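Local coordinates for glutamine cyclotransferase (Xanthomonas campestris, PDB 3MBR) that catalyses the cyclisation of N-terminal glutamine residues of peptides and proteins into pyroglutamate, with release of ammonia, at the calcium ion site. Residues are numbered along the deposited sequence; one frame, centred on the assembly and turned at random.

The calcium ion site. Residues 26-27, 110, 154-156, 209-211. With CA (calcium ion), chain B.
Calcium held by strands that converge on the centre of a propeller is well illustrated by this site, where main-chain carbonyls and acidic side chains share the work. Six ligands are seen in a near-octahedral shell. Three are main-chain carbonyl oxygens: Leu26 O and Ile209 O each approach the ion CA to 2.3 Å, while Leu155 O, roughly opposite Leu26 O, lies slightly farther out, at 2.5 Å from CA.

Two carboxylates take opposite corners, each binding through one oxygen. Glu154 OE1 stands 2.5 Å from CA, whereas its OE2 is turned away at 3.8 Å; Glu156 OE2 reaches CA at 2.4 Å. Both side chains have CG anti to the backbone N (chi1 171° and -174°) and bend at chi2, so that two residues of one strand, separated by Leu155, curl their carboxylates back onto the ion from opposite sides. With two acidic groups against one dication, the charges are probably largely balanced.

Hydrogen bonds from neighbouring main chain fix these carboxylates. Ile209 N donates almost straight to the anti lone pair of Glu154 OE1 at 2.9 Å, so the metal-bound oxygen is gripped from the same residue whose carbonyl also binds calcium. Glu156 uses its other oxygen: Phe211 N meets OE1 at 2.9 Å from above the carboxylate plane, leaving OE2 to the ion. Strand 206-212 therefore acts in both shells, supplying a ligand and positioning both acids.

A water, water 1, takes the corner opposite Ile209 O. Water 1 lies 2.7 Å from Leu110 O, and so links strand 109-112 to the ion without direct coordination.

By joining segments far apart in sequence, the calcium probably stabilises the core of the propeller; the geometry alone does not show a catalytic role. In the beta-propeller, the ion lies near the central axis, where strands 25-29, 152-158 and 206-212 present their ligands around it.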
# COMPACT_ATOMS: atom_id res chain seq x y z
N LEU A 26 3.39 2.05 -0.65
CA LEU A 26 4.03 2.44 -1.91
C LEU A 26 3.00 3.08 -2.82
O LEU A 26 1.82 2.64 -2.84
CB LEU A 26 4.54 1.13 -2.60
CG LEU A 26 5.47 1.28 -3.81
CD1 LEU A 26 6.86 1.67 -3.41
CD2 LEU A 26 5.48 -0.08 -4.57
N PHE A 27 3.43 4.10 -3.57
CA PHE A 27 2.55 4.60 -4.66
C PHE A 27 3.39 5.09 -5.79
O PHE A 27 4.65 5.23 -5.61
CB PHE A 27 1.51 5.62 -4.19
CG PHE A 27 2.08 6.92 -3.70
CD1 PHE A 27 2.46 7.92 -4.61
CD2 PHE A 27 2.17 7.21 -2.32
CE1 PHE A 27 2.96 9.21 -4.17
CE2 PHE A 27 2.69 8.49 -1.90
CZ PHE A 27 3.05 9.47 -2.82
N LEU A 110 -3.04 3.20 3.11
CA LEU A 110 -3.91 4.21 2.50
C LEU A 110 -3.88 4.06 1.02
O LEU A 110 -2.83 3.68 0.50
CB LEU A 110 -3.36 5.66 2.77
CG LEU A 110 -3.55 6.24 4.12
CD1 LEU A 110 -2.78 7.56 4.26
CD2 LEU A 110 -5.08 6.48 4.40
N GLU A 154 -1.60 -3.45 2.93
CA GLU A 154 -1.33 -2.44 1.88
C GLU A 154 -2.50 -2.35 0.95
O GLU A 154 -3.17 -3.38 0.68
CB GLU A 154 -0.05 -2.89 1.11
CG GLU A 154 0.31 -2.10 -0.17
CD GLU A 154 0.60 -0.59 -0.06
OE1 GLU A 154 1.16 -0.01 -1.02
OE2 GLU A 154 0.12 0.03 0.95
N LEU A 155 -2.75 -1.13 0.45
CA LEU A 155 -3.87 -0.89 -0.48
C LEU A 155 -3.38 -0.20 -1.74
O LEU A 155 -2.33 0.54 -1.71
CB LEU A 155 -4.85 0.11 0.18
CG LEU A 155 -5.57 -0.41 1.45
CD1 LEU A 155 -6.49 0.69 1.99
CD2 LEU A 155 -6.33 -1.68 1.24
N GLU A 156 -4.15 -0.36 -2.82
CA GLU A 156 -3.89 0.46 -3.99
C GLU A 156 -5.19 0.50 -4.80
O GLU A 156 -5.78 -0.57 -5.07
CB GLU A 156 -2.77 -0.16 -4.82
CG GLU A 156 -2.35 0.74 -6.01
CD GLU A 156 -1.74 2.07 -5.58
OE1 GLU A 156 -1.45 2.84 -6.53
OE2 GLU A 156 -1.47 2.32 -4.38
N ILE A 209 2.14 -1.86 -3.03
CA ILE A 209 1.43 -2.09 -4.28
C ILE A 209 1.24 -0.71 -4.90
O ILE A 209 0.59 0.14 -4.24
CB ILE A 209 0.05 -2.78 -4.08
CG1 ILE A 209 0.23 -4.12 -3.34
CG2 ILE A 209 -0.57 -2.95 -5.47
CD1 ILE A 209 -1.12 -4.67 -2.83
N ALA A 210 1.76 -0.46 -6.08
CA ALA A 210 1.66 0.87 -6.67
C ALA A 210 1.13 0.80 -8.13
O ALA A 210 1.67 0.01 -8.90
CB ALA A 210 2.98 1.61 -6.65
N PHE A 211 0.21 1.63 -8.51
CA PHE A 211 -0.32 1.60 -9.84
C PHE A 211 -0.00 2.90 -10.57
O PHE A 211 -0.22 4.03 -10.03
CB PHE A 211 -1.84 1.40 -9.76
CG PHE A 211 -2.47 1.27 -11.09
CD1 PHE A 211 -2.08 0.28 -11.97
CD2 PHE A 211 -3.50 2.15 -11.47
CE1 PHE A 211 -2.69 0.12 -13.23
CE2 PHE A 211 -4.16 1.97 -12.73
CZ PHE A 211 -3.73 0.99 -13.59
CA CA B . -0.14 1.50 -2.51
O HOH W 1 -0.75 3.50 -1.29